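Local coordinates for protein serine racemase (Enterococcus faecalis, PDB 4ECL) that belongs to the alanine racemase family, joining a TIM-barrel domain to a beta-rich C-terminal domain in the cytoplasmic part of VanTG, at residues L207-E212 with K234-L239; S203-L208 with V227-N232; V20-K25 with L239-V244; T159-A164 with V199-S204. All blocks are in the same frame, centred on the assembly; numbering follows the deposited sequence.

Interaction 1. Residues L207-E212 with K234-L239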
loop_
_atom_site.group_PDB
_atom_site.type_symbol
_atom_site.label_atom_id
_atom_site.label_comp_id
_atom_site.label_asym_id
_atom_site.label_seq_id
_atom_site.Cartn_x
_atom_site.Cartn_y
_atom_site.Cartn_z
ATOM N N LEU A 207 17.035 -6.060 21.461
ATOM C CA LEU A 207 18.320 -6.741 21.303
ATOM C C LEU A 207 19.465 -5.736 21.211
ATOM O O LEU A 207 20.447 -5.840 21.938
ATOM C CB LEU A 207 18.317 -7.617 20.045
ATOM C CG LEU A 207 19.648 -8.286 19.710
ATOM C CD1 LEU A 207 20.208 -9.062 20.919
ATOM C CD2 LEU A 207 19.469 -9.200 18.513
ATOM N N LEU A 208 19.336 -4.764 20.313
ATOM C CA LEU A 208 20.415 -3.805 20.056
ATOM C C LEU A 208 20.738 -2.902 21.241
ATOM O O LEU A 208 21.899 -2.548 21.456
ATOM C CB LEU A 208 20.081 -2.922 18.847
ATOM C CG LEU A 208 19.921 -3.601 17.490
ATOM C CD1 LEU A 208 19.558 -2.554 16.431
ATOM C CD2 LEU A 208 21.190 -4.350 17.114
ATOM N N ASN A 209 19.708 -2.505 21.983
ATOM C CA ASN A 209 19.879 -1.539 23.066
ATOM C C ASN A 209 19.758 -2.117 24.487
ATOM O O ASN A 209 20.174 -1.478 25.464
ATOM C CB ASN A 209 18.927 -0.355 22.868
ATOM C CG ASN A 209 19.463 0.657 21.864
ATOM O OD1 ASN A 209 20.669 0.879 21.791
ATOM N ND2 ASN A 209 18.572 1.267 21.083
ATOM N N TYR A 210 19.183 -3.314 24.598
ATOM C CA TYR A 210 19.069 -3.997 25.888
ATOM C C TYR A 210 19.564 -5.446 25.770
ATOM O O TYR A 210 18.851 -6.395 26.100
ATOM C CB TYR A 210 17.619 -3.891 26.428
ATOM C CG TYR A 210 17.265 -2.454 26.736
ATOM C CD1 TYR A 210 16.817 -1.600 25.735
ATOM C CD2 TYR A 210 17.444 -1.929 28.011
ATOM C CE1 TYR A 210 16.537 -0.273 25.999
ATOM C CE2 TYR A 210 17.157 -0.596 28.287
ATOM C CZ TYR A 210 16.706 0.225 27.274
ATOM O OH TYR A 210 16.430 1.552 27.521
ATOM N N PRO A 211 20.809 -5.619 25.305
ATOM C CA PRO A 211 21.283 -6.964 24.980
ATOM C C PRO A 211 21.472 -7.806 26.230
ATOM O O PRO A 211 21.495 -9.034 26.154
ATOM C CB PRO A 211 22.640 -6.701 24.335
ATOM C CG PRO A 211 23.118 -5.455 24.992
ATOM C CD PRO A 211 21.893 -4.625 25.262
ATOM N N GLU A 212 21.602 -7.142 27.370
ATOM C CA GLU A 212 21.801 -7.825 28.638
ATOM C C GLU A 212 20.583 -8.635 29.087
ATOM O O GLU A 212 20.715 -9.515 29.933
ATOM C CB GLU A 212 22.224 -6.831 29.721
ATOM C CG GLU A 212 21.077 -6.049 30.353
ATOM C CD GLU A 212 20.563 -4.888 29.504
ATOM O OE1 GLU A 212 21.335 -4.326 28.683
ATOM O OE2 GLU A 212 19.373 -4.534 29.681
ATOM N N LYS A 234 22.967 5.587 17.405
ATOM C CA LYS A 234 24.031 4.756 17.950
ATOM C C LYS A 234 23.443 3.774 18.960
ATOM O O LYS A 234 23.227 4.121 20.124
ATOM C CB LYS A 234 25.113 5.608 18.616
ATOM C CG LYS A 234 26.317 4.801 19.081
ATOM C CD LYS A 234 27.617 5.439 18.618
ATOM C CE LYS A 234 27.602 5.670 17.112
ATOM N NZ LYS A 234 28.823 6.387 16.647
ATOM N N THR A 235 23.173 2.555 18.504
ATOM C CA THR A 235 22.689 1.510 19.393
ATOM C C THR A 235 23.833 0.988 20.259
ATOM O O THR A 235 24.998 1.213 19.944
ATOM C CB THR A 235 22.065 0.350 18.604
ATOM O OG1 THR A 235 22.963 -0.048 17.566
ATOM C CG2 THR A 235 20.722 0.773 17.989
ATOM N N LYS A 236 23.501 0.297 21.346
ATOM C CA LYS A 236 24.520 -0.243 22.237
ATOM C C LYS A 236 25.370 -1.270 21.499
ATOM O O LYS A 236 26.591 -1.169 21.476
ATOM C CB LYS A 236 23.899 -0.851 23.499
ATOM C CG LYS A 236 23.282 0.176 24.437
ATOM C CD LYS A 236 24.257 1.309 24.711
ATOM C CE LYS A 236 23.615 2.419 25.536
ATOM N NZ LYS A 236 24.511 3.611 25.659
ATOM N N LEU A 237 24.727 -2.255 20.886
ATOM C CA LEU A 237 25.448 -3.149 20.002
ATOM C C LEU A 237 25.438 -2.507 18.626
ATOM O O LEU A 237 24.440 -1.915 18.221
ATOM C CB LEU A 237 24.751 -4.498 19.886
ATOM C CG LEU A 237 24.430 -5.336 21.109
ATOM C CD1 LEU A 237 23.954 -6.675 20.589
ATOM C CD2 LEU A 237 25.667 -5.491 21.988
ATOM N N GLU A 238 26.539 -2.621 17.904
ATOM C CA GLU A 238 26.538 -2.219 16.510
ATOM C C GLU A 238 26.808 -3.449 15.670
ATOM O O GLU A 238 27.948 -3.877 15.525
ATOM C CB GLU A 238 27.569 -1.122 16.249
ATOM C CG GLU A 238 27.170 0.227 16.827
ATOM C CD GLU A 238 28.067 1.356 16.353
ATOM O OE1 GLU A 238 29.243 1.086 16.023
ATOM O OE2 GLU A 238 27.594 2.512 16.306
ATOM N N LEU A 239 25.742 -4.035 15.148
ATOM C CA LEU A 239 25.849 -5.243 14.352
ATOM C C LEU A 239 26.061 -4.917 12.880
ATOM O O LEU A 239 25.696 -3.836 12.401
ATOM C CB LEU A 239 24.591 -6.102 14.515
ATOM C CG LEU A 239 24.319 -6.603 15.938
ATOM C CD1 LEU A 239 23.102 -7.519 15.950
ATOM C CD2 LEU A 239 25.546 -7.316 16.476
#

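Interaction 2. Residues S203-L208 with V227-N232. With SO4 (sulfate ion), chain G.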
loop_
_atom_site.group_PDB
_atom_site.type_symbol
_atom_site.label_atom_id
_atom_site.label_comp_id
_atom_site.label_asym_id
_atom_site.label_seq_id
_atom_site.Cartn_x
_atom_site.Cartn_y
_atom_site.Cartn_z
ATOM N N SER A 203 12.106 -6.746 20.822
ATOM C CA SER A 203 12.081 -6.689 19.376
ATOM C C SER A 203 13.486 -6.283 18.934
ATOM O O SER A 203 14.423 -6.413 19.727
ATOM C CB SER A 203 11.014 -5.704 18.905
ATOM O OG SER A 203 9.732 -6.201 19.228
ATOM N N SER A 204 13.640 -5.795 17.694
ATOM C CA SER A 204 14.971 -5.453 17.153
ATOM C C SER A 204 15.792 -4.537 18.060
ATOM O O SER A 204 16.940 -4.829 18.367
ATOM C CB SER A 204 14.881 -4.797 15.759
ATOM O OG SER A 204 14.402 -5.692 14.763
ATOM N N TYR A 205 15.225 -3.410 18.465
ATOM C CA TYR A 205 15.985 -2.480 19.294
ATOM C C TYR A 205 16.160 -2.976 20.742
ATOM O O TYR A 205 17.040 -2.507 21.474
ATOM C CB TYR A 205 15.369 -1.080 19.238
ATOM C CG TYR A 205 15.643 -0.374 17.930
ATOM C CD1 TYR A 205 16.851 0.284 17.713
ATOM C CD2 TYR A 205 14.704 -0.374 16.910
ATOM C CE1 TYR A 205 17.118 0.934 16.510
ATOM C CE2 TYR A 205 14.957 0.274 15.702
ATOM C CZ TYR A 205 16.166 0.926 15.507
ATOM O OH TYR A 205 16.414 1.570 14.307
ATOM N N GLY A 206 15.327 -3.931 21.142
ATOM C CA GLY A 206 15.454 -4.545 22.457
ATOM C C GLY A 206 16.753 -5.323 22.531
ATOM O O GLY A 206 17.482 -5.267 23.530
ATOM N N LEU A 207 17.035 -6.060 21.461
ATOM C CA LEU A 207 18.320 -6.741 21.303
ATOM C C LEU A 207 19.465 -5.736 21.211
ATOM O O LEU A 207 20.447 -5.840 21.938
ATOM C CB LEU A 207 18.317 -7.617 20.045
ATOM C CG LEU A 207 19.648 -8.286 19.710
ATOM C CD1 LEU A 207 20.208 -9.062 20.919
ATOM C CD2 LEU A 207 19.469 -9.200 18.513
ATOM N N LEU A 208 19.336 -4.764 20.313
ATOM C CA LEU A 208 20.415 -3.805 20.056
ATOM C C LEU A 208 20.738 -2.902 21.241
ATOM O O LEU A 208 21.899 -2.548 21.456
ATOM C CB LEU A 208 20.081 -2.922 18.847
ATOM C CG LEU A 208 19.921 -3.601 17.490
ATOM C CD1 LEU A 208 19.558 -2.554 16.431
ATOM C CD2 LEU A 208 21.190 -4.350 17.114
ATOM N N VAL A 227 17.730 -3.187 7.765
ATOM C CA VAL A 227 17.437 -1.771 7.751
ATOM C C VAL A 227 17.148 -1.345 9.181
ATOM O O VAL A 227 16.563 -2.111 9.954
ATOM C CB VAL A 227 16.222 -1.501 6.865
ATOM C CG1 VAL A 227 16.589 -1.714 5.413
ATOM C CG2 VAL A 227 15.090 -2.443 7.236
ATOM N N LEU A 228 17.570 -0.146 9.561
ATOM C CA LEU A 228 17.148 0.371 10.854
ATOM C C LEU A 228 16.128 1.499 10.691
ATOM O O LEU A 228 16.342 2.425 9.911
ATOM C CB LEU A 228 18.344 0.784 11.716
ATOM C CG LEU A 228 19.198 -0.395 12.195
ATOM C CD1 LEU A 228 20.088 0.037 13.353
ATOM C CD2 LEU A 228 18.338 -1.602 12.593
ATOM N N SER A 229 15.027 1.392 11.437
ATOM C CA SER A 229 13.840 2.260 11.320
ATOM C C SER A 229 14.110 3.731 10.971
ATOM O O SER A 229 13.275 4.394 10.337
ATOM C CB SER A 229 12.983 2.170 12.596
ATOM O OG SER A 229 12.455 0.865 12.781
ATOM N N SER A 230 15.272 4.223 11.397
ATOM C CA SER A 230 15.742 5.555 11.042
ATOM C C SER A 230 17.257 5.561 10.875
ATOM O O SER A 230 17.902 4.508 10.895
ATOM C CB SER A 230 15.334 6.578 12.105
ATOM O OG SER A 230 13.925 6.733 12.151
ATOM N N THR A 231 17.812 6.757 10.720
ATOM C CA THR A 231 19.250 6.946 10.568
ATOM C C THR A 231 19.658 8.260 11.236
ATOM O O THR A 231 19.007 9.282 11.020
ATOM C CB THR A 231 19.658 6.976 9.068
ATOM O OG1 THR A 231 18.653 7.648 8.294
ATOM C CG2 THR A 231 19.841 5.562 8.529
ATOM N N ASN A 232 20.707 8.249 12.059
ATOM C CA ASN A 232 21.448 7.047 12.421
ATOM C C ASN A 232 21.641 6.979 13.936
ATOM O O ASN A 232 22.517 7.658 14.483
ATOM C CB ASN A 232 22.831 7.042 11.757
ATOM C CG ASN A 232 22.761 7.066 10.242
ATOM O OD1 ASN A 232 22.722 6.018 9.593
ATOM N ND2 ASN A 232 22.752 8.266 9.668
HETATM S S SO4 G . 10.810 -4.537 14.977
HETATM O O1 SO4 G . 9.539 -5.038 15.511
HETATM O O2 SO4 G . 11.854 -5.536 15.204
HETATM O O3 SO4 G . 10.637 -4.305 13.545
HETATM O O4 SO4 G . 11.151 -3.276 15.626
#

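Interaction 3. Residues V20-K25 with L239-V244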
loop_
_atom_site.group_PDB
_atom_site.type_symbol
_atom_site.label_atom_id
_atom_site.label_comp_id
_atom_site.label_asym_id
_atom_site.label_seq_id
_atom_site.Cartn_x
_atom_site.Cartn_y
_atom_site.Cartn_z
ATOM N N VAL A 20 20.587 -13.236 9.673
ATOM C CA VAL A 20 20.173 -14.281 10.608
ATOM C C VAL A 20 21.343 -14.758 11.463
ATOM O O VAL A 20 21.227 -14.886 12.688
ATOM C CB VAL A 20 19.528 -15.469 9.878
ATOM C CG1 VAL A 20 19.507 -16.698 10.762
ATOM C CG2 VAL A 20 18.107 -15.110 9.429
ATOM N N ASN A 21 22.478 -15.002 10.822
ATOM C CA ASN A 21 23.682 -15.392 11.544
ATOM C C ASN A 21 24.207 -14.303 12.473
ATOM O O ASN A 21 24.601 -14.591 13.607
ATOM C CB ASN A 21 24.795 -15.829 10.583
ATOM C CG ASN A 21 24.514 -17.174 9.933
ATOM O OD1 ASN A 21 24.046 -18.111 10.583
ATOM N ND2 ASN A 21 24.799 -17.275 8.641
ATOM N N THR A 22 24.219 -13.064 11.994
ATOM C CA THR A 22 24.739 -11.954 12.786
ATOM C C THR A 22 23.897 -11.758 14.035
ATOM O O THR A 22 24.413 -11.502 15.129
ATOM C CB THR A 22 24.758 -10.641 11.992
ATOM O OG1 THR A 22 25.656 -10.768 10.881
ATOM C CG2 THR A 22 25.213 -9.487 12.872
ATOM N N LEU A 23 22.591 -11.895 13.864
ATOM C CA LEU A 23 21.662 -11.703 14.957
ATOM C C LEU A 23 21.764 -12.834 15.980
ATOM O O LEU A 23 21.811 -12.585 17.182
ATOM C CB LEU A 23 20.233 -11.571 14.405
ATOM C CG LEU A 23 19.957 -10.264 13.648
ATOM C CD1 LEU A 23 18.629 -10.314 12.912
ATOM C CD2 LEU A 23 20.016 -9.048 14.577
ATOM N N GLN A 24 21.807 -14.078 15.507
ATOM C CA GLN A 24 21.908 -15.216 16.414
ATOM C C GLN A 24 23.181 -15.127 17.255
ATOM O O GLN A 24 23.194 -15.528 18.410
ATOM C CB GLN A 24 21.884 -16.538 15.643
ATOM C CG GLN A 24 20.521 -16.889 15.077
ATOM C CD GLN A 24 20.564 -18.044 14.084
ATOM O OE1 GLN A 24 21.598 -18.313 13.456
ATOM N NE2 GLN A 24 19.430 -18.729 13.930
ATOM N N LYS A 25 24.242 -14.586 16.662
ATOM C CA LYS A 25 25.524 -14.438 17.342
ATOM C C LYS A 25 25.429 -13.507 18.537
ATOM O O LYS A 25 26.097 -13.711 19.544
ATOM C CB LYS A 25 26.583 -13.894 16.381
ATOM C CG LYS A 25 27.394 -14.949 15.652
ATOM C CD LYS A 25 28.505 -14.291 14.850
ATOM C CE LYS A 25 29.239 -13.254 15.694
ATOM N NZ LYS A 25 30.303 -12.556 14.919
ATOM N N LEU A 239 25.742 -4.035 15.148
ATOM C CA LEU A 239 25.849 -5.243 14.352
ATOM C C LEU A 239 26.061 -4.917 12.880
ATOM O O LEU A 239 25.696 -3.836 12.401
ATOM C CB LEU A 239 24.591 -6.102 14.515
ATOM C CG LEU A 239 24.319 -6.603 15.938
ATOM C CD1 LEU A 239 23.102 -7.519 15.950
ATOM C CD2 LEU A 239 25.546 -7.316 16.476
ATOM N N ASP A 240 26.649 -5.870 12.169
ATOM C CA ASP A 240 26.883 -5.742 10.744
ATOM C C ASP A 240 25.683 -6.313 10.013
ATOM O O ASP A 240 25.663 -7.490 9.667
ATOM C CB ASP A 240 28.161 -6.496 10.353
ATOM C CG ASP A 240 28.493 -6.357 8.879
ATOM O OD1 ASP A 240 28.066 -5.355 8.265
ATOM O OD2 ASP A 240 29.182 -7.248 8.336
ATOM N N LEU A 241 24.670 -5.478 9.801
ATOM C CA LEU A 241 23.445 -5.908 9.128
ATOM C C LEU A 241 23.418 -5.390 7.687
ATOM O O LEU A 241 23.826 -4.256 7.412
ATOM C CB LEU A 241 22.221 -5.424 9.905
ATOM C CG LEU A 241 22.168 -5.958 11.335
ATOM C CD1 LEU A 241 21.106 -5.236 12.136
ATOM C CD2 LEU A 241 21.925 -7.465 11.318
ATOM N N ARG A 242 22.963 -6.223 6.761
ATOM C CA ARG A 242 23.027 -5.851 5.353
ATOM C C ARG A 242 21.626 -5.807 4.725
ATOM O O ARG A 242 20.816 -6.693 4.979
ATOM C CB ARG A 242 23.954 -6.802 4.601
ATOM C CG ARG A 242 25.387 -6.784 5.153
ATOM C CD ARG A 242 26.326 -7.710 4.408
ATOM N NE ARG A 242 27.645 -7.724 5.036
ATOM C CZ ARG A 242 28.511 -8.727 4.938
ATOM N NH1 ARG A 242 28.205 -9.815 4.242
ATOM N NH2 ARG A 242 29.685 -8.645 5.552
ATOM N N PRO A 243 21.348 -4.775 3.901
ATOM C CA PRO A 243 20.002 -4.583 3.332
ATOM C C PRO A 243 19.593 -5.739 2.425
ATOM O O PRO A 243 20.377 -6.185 1.577
ATOM C CB PRO A 243 20.142 -3.294 2.510
ATOM C CG PRO A 243 21.610 -3.170 2.219
ATOM C CD PRO A 243 22.298 -3.753 3.428
ATOM N N VAL A 244 18.376 -6.226 2.624
ATOM C CA VAL A 244 17.865 -7.368 1.878
ATOM C C VAL A 244 17.078 -6.950 0.628
ATOM O O VAL A 244 17.134 -7.622 -0.414
ATOM C CB VAL A 244 16.980 -8.250 2.789
ATOM C CG1 VAL A 244 16.301 -9.364 1.993
ATOM C CG2 VAL A 244 17.815 -8.830 3.934
#

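Interaction 4. Residues T159-A164 with V199-S204. With SO4 (sulfate ion), chain G.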
loop_
_atom_site.group_PDB
_atom_site.type_symbol
_atom_site.label_atom_id
_atom_site.label_comp_id
_atom_site.label_asym_id
_atom_site.label_seq_id
_atom_site.Cartn_x
_atom_site.Cartn_y
_atom_site.Cartn_z
ATOM N N THR A 159 5.853 -9.316 26.461
ATOM C CA THR A 159 5.441 -7.919 26.427
ATOM C C THR A 159 6.187 -7.157 25.324
ATOM O O THR A 159 7.141 -7.672 24.747
ATOM C CB THR A 159 5.631 -7.237 27.807
ATOM O OG1 THR A 159 4.923 -5.983 27.842
ATOM C CG2 THR A 159 7.113 -7.033 28.116
ATOM N N HIS A 160 5.731 -5.947 25.010
ATOM C CA HIS A 160 6.392 -5.107 24.021
ATOM C C HIS A 160 6.920 -3.849 24.689
ATOM O O HIS A 160 6.210 -3.218 25.474
ATOM C CB HIS A 160 5.416 -4.701 22.908
ATOM C CG HIS A 160 5.455 -5.596 21.706
ATOM N ND1 HIS A 160 4.737 -6.770 21.626
ATOM C CD2 HIS A 160 6.127 -5.486 20.535
ATOM C CE1 HIS A 160 4.962 -7.345 20.457
ATOM N NE2 HIS A 160 5.804 -6.587 19.777
ATOM N N LEU A 161 8.159 -3.479 24.370
ATOM C CA LEU A 161 8.741 -2.240 24.879
ATOM C C LEU A 161 8.359 -1.056 23.999
ATOM O O LEU A 161 8.385 -1.145 22.770
ATOM C CB LEU A 161 10.255 -2.363 24.972
ATOM C CG LEU A 161 10.742 -3.534 25.818
ATOM C CD1 LEU A 161 12.271 -3.710 25.674
ATOM C CD2 LEU A 161 10.340 -3.333 27.286
ATOM N N CYS A 162 8.005 0.057 24.635
ATOM C CA CYS A 162 7.585 1.246 23.902
ATOM C C CYS A 162 8.695 1.969 23.167
ATOM O O CYS A 162 8.492 2.453 22.061
ATOM C CB CYS A 162 6.921 2.238 24.846
ATOM S SG CYS A 162 5.287 1.721 25.341
ATOM N N ALA A 163 9.857 2.074 23.794
ATOM C CA ALA A 163 10.876 3.005 23.321
ATOM C C ALA A 163 12.290 2.473 23.515
ATOM O O ALA A 163 13.182 3.202 23.953
ATOM C CB ALA A 163 10.719 4.347 24.039
ATOM N N ALA A 164 12.494 1.205 23.179
ATOM C CA ALA A 164 13.797 0.586 23.332
ATOM C C ALA A 164 14.772 1.179 22.319
ATOM O O ALA A 164 15.985 0.997 22.436
ATOM C CB ALA A 164 13.691 -0.923 23.155
ATOM N N VAL A 199 9.868 -16.927 27.700
ATOM C CA VAL A 199 9.726 -15.486 27.858
ATOM C C VAL A 199 10.275 -14.726 26.651
ATOM O O VAL A 199 11.341 -15.069 26.125
ATOM C CB VAL A 199 10.474 -15.010 29.116
ATOM C CG1 VAL A 199 10.513 -13.495 29.191
ATOM C CG2 VAL A 199 9.832 -15.604 30.387
ATOM N N HIS A 200 9.561 -13.689 26.217
ATOM C CA HIS A 200 10.151 -12.745 25.279
ATOM C C HIS A 200 9.681 -11.311 25.507
ATOM O O HIS A 200 8.529 -11.066 25.807
ATOM C CB HIS A 200 10.010 -13.204 23.815
ATOM C CG HIS A 200 8.625 -13.631 23.419
ATOM N ND1 HIS A 200 7.825 -12.883 22.582
ATOM C CD2 HIS A 200 7.923 -14.756 23.701
ATOM C CE1 HIS A 200 6.680 -13.515 22.383
ATOM N NE2 HIS A 200 6.712 -14.651 23.058
ATOM N N ILE A 201 10.607 -10.375 25.372
ATOM C CA ILE A 201 10.401 -8.980 25.739
ATOM C C ILE A 201 10.911 -8.103 24.597
ATOM O O ILE A 201 10.404 -7.004 24.357
ATOM C CB ILE A 201 11.222 -8.668 27.027
ATOM C CG1 ILE A 201 10.625 -9.401 28.225
ATOM C CG2 ILE A 201 11.290 -7.176 27.338
ATOM C CD1 ILE A 201 11.623 -9.553 29.370
ATOM N N GLN A 202 11.918 -8.604 23.884
ATOM C CA GLN A 202 12.643 -7.783 22.910
ATOM C C GLN A 202 12.185 -7.901 21.464
ATOM O O GLN A 202 11.934 -8.996 20.936
ATOM C CB GLN A 202 14.144 -8.091 22.955
ATOM C CG GLN A 202 14.791 -7.887 24.306
ATOM C CD GLN A 202 15.885 -8.881 24.541
ATOM O OE1 GLN A 202 15.619 -10.072 24.729
ATOM N NE2 GLN A 202 17.133 -8.418 24.484
ATOM N N SER A 203 12.106 -6.746 20.822
ATOM C CA SER A 203 12.081 -6.689 19.376
ATOM C C SER A 203 13.486 -6.283 18.934
ATOM O O SER A 203 14.423 -6.413 19.727
ATOM C CB SER A 203 11.014 -5.704 18.905
ATOM O OG SER A 203 9.732 -6.201 19.228
ATOM N N SER A 204 13.640 -5.795 17.694
ATOM C CA SER A 204 14.971 -5.453 17.153
ATOM C C SER A 204 15.792 -4.537 18.060
ATOM O O SER A 204 16.940 -4.829 18.367
ATOM C CB SER A 204 14.881 -4.797 15.759
ATOM O OG SER A 204 14.402 -5.692 14.763
HETATM S S SO4 G . 10.810 -4.537 14.977
HETATM O O1 SO4 G . 9.539 -5.038 15.511
HETATM O O2 SO4 G . 11.854 -5.536 15.204
HETATM O O3 SO4 G . 10.637 -4.305 13.545
HETATM O O4 SO4 G . 11.151 -3.276 15.626
HETATM O O HOH W 1 7.232 -7.602 17.355
HETATM O O HOH W 2 9.424 -5.198 22.548
#

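Interaction 1. Residues L207-E212 with K234-L239
Leu208 and Asn209, closing the helix 204-209, bind the loop 234-239 through two consecutive amides. The N-H of Leu237 runs to Leu208 O at 2.9 Å, lying in the carbonyl plane and almost straight at 175°. One residue earlier, Lys236 N reaches Asn209 OD1, also at 2.9 Å, bent to 149° and tilted out of the amide plane. Asn209 ND2 bonds to Ala164 O, so both ends of this buried amide are occupied and its flip is fixed. The tight side lies around Leu208: its CB abuts Thr235 CB at 3.8 Å, while Leu208 CD2 touches Leu239 CD1 at 3.9 Å. Pro211 and Leu237 lie side by side with opposite sense, Pro211 CB 3.9 Å from Leu237 CG, at the partly exposed margin. The solvent side is looser. There the Lys236 chain bends at CD (chi2 -50°); only its first carbons rest near the backbone of Leu208 and the amide of Asn209, and the ammonium end turns off from the contact. A loop amide thus occupies a carbonyl of the last helical turn, closing the C-terminal end of the short helix that follows strand 198-200 and precedes strand 217-220 in the TIM barrel.

Interaction 2. Residues S203-L208 with V227-N232
Helix 204-209 begins at an anion site of the TIM barrel, and from its first turn Tyr205 reaches across to Leu228 and Ser229 of the loop 227-232. The phenol oxygen makes the approach: Tyr205 OH lies 3.3 Å from Leu228 CB, the two side chains crossing at a slant. Ser229 N is 3.2 Å from the same Tyr205 OH. Ser229 OG sits at the ring edge, in plane, 3.9 Å from Tyr205 CE2, but its hydrogen-bond partner is Asn358. One turn on, Leu208 and Leu228 meet at their tips, CD1 to CD1 at 4.1 Å. On the anion side, a sulfate oxygen, O2, is gripped twice by Ser204, from N at 3.1 Å and from OG at 2.6 Å. Gly221 and Ala223 amides also bond to this OG, and Gly221 N, Val222 N and Tyr42 OH complete the sulfate site. Its place is consistent with the cofactor-phosphate pocket of relatives in this family. Behind the helix Leu207 packs on Ile218 of strand 217-220, while Val227 carries the loop against the helices 346-352 and 357-362.

Interaction 3. Residues V20-K25 with L239-V244
Leu23 and Thr22, on one flank of helix 13-25, receive the extended chain 239-244, and most of the contact is apolar. Leu23 CD2 is the common point: Leu239 CD1 approaches it at 3.7 Å and Leu241 CD2 at 4.1 Å, each leucine meeting Leu23 at about a right angle. Thr22 adds its methyl group; CG2 stands anti to the backbone N (OG1 chi1 -64°) and lies 3.8 Å from Leu239 CB, the two side chains passing with opposite sense. The polar groups find their hydrogen bonds at His18, one turn back along the helix: Thr22 OG1 is 3.5 Å from Asp240 O, yet it bonds to His18 O, and Asp240 O is taken by His18 NE2. Among charged groups, Arg242 NH2 and Asp240 OD2 form a weak salt bridge at 3.2 Å, within the 239-244 chain and on exposed side chains. Arg242 N bonds to Asn19 OD1, and Asn15 ND2 to Pro243 O, which carries the docking toward the start of the helix. Leu23 also touches Leu33 of strand 32-36 and Leu207 of helix 204-209, while the loop runs on into strand 245-257 of the second domain.

Interaction 4. Residues T159-A164 with V199-S204
The His160 imidazole has Ser203 OG at an oblique position, 3.9 Å from His160 CD2, and a water at its edge, in the ring plane, 3.0 Å from NE2. That water also has a weak link to Ser203 OG, bridging ring and hydroxyl. The second flat group, His200, is fixed in rotation by bonds at both nitrogens, ND1 to Arg219 NH1 and NE2 to His123 ND1. Between the chains a second water takes the N-H of Leu161 at 2.8 Å and donates to Ile201 O at 2.7 Å, standing where the backbones have parted too far for a direct bond. The direct backbone bond comes earlier: Thr159 N points to His200 O at 3.3 Å, in the carbonyl plane. Beyond it two acceptors, Thr159 O and Ile201 O, come within 3.4 Å; Arg219 NH2 bonds to the former and the water to the latter. Leu161 packs over Ile201 at a slant, CD2 to CG2 at 4.0 Å; Ile201 CG2, anti to the backbone N, is the branch that meets it. The contact lies at the C-terminal side of two adjacent parallel barrel strands, 152-158 and 198-200, joined by a beta-alpha-beta crossover. The connecting helix 169-191 covers them, Phe182 touching Thr159 and Val199, and Tyr183 touching Ile201.

In the fold
Helix 204-209 ties three of the contacts together. Interactions 1 and 2, with centres about 8 Å apart, use its end and its start, and Thr235 CG2 packs on Tyr205 CE1 at 3.9 Å where they meet. Interaction 4 leads into the same helix and shares Ser203 and Ser204 with interaction 2, so both border the sulfate. The Asn209–Ala164 hydrogen bond ties interaction 1 to interaction 4. Interaction 3 shares Leu239 with interaction 1, and Leu207 CD2 lies 4.0 Å from Leu23 CD2. Interactions 3 and 4 do not touch, their centres being about 19 Å apart. In interactions 1 to 3 the loop between strands 217-220 and 245-257 is laid across helices 204-209 and 13-25.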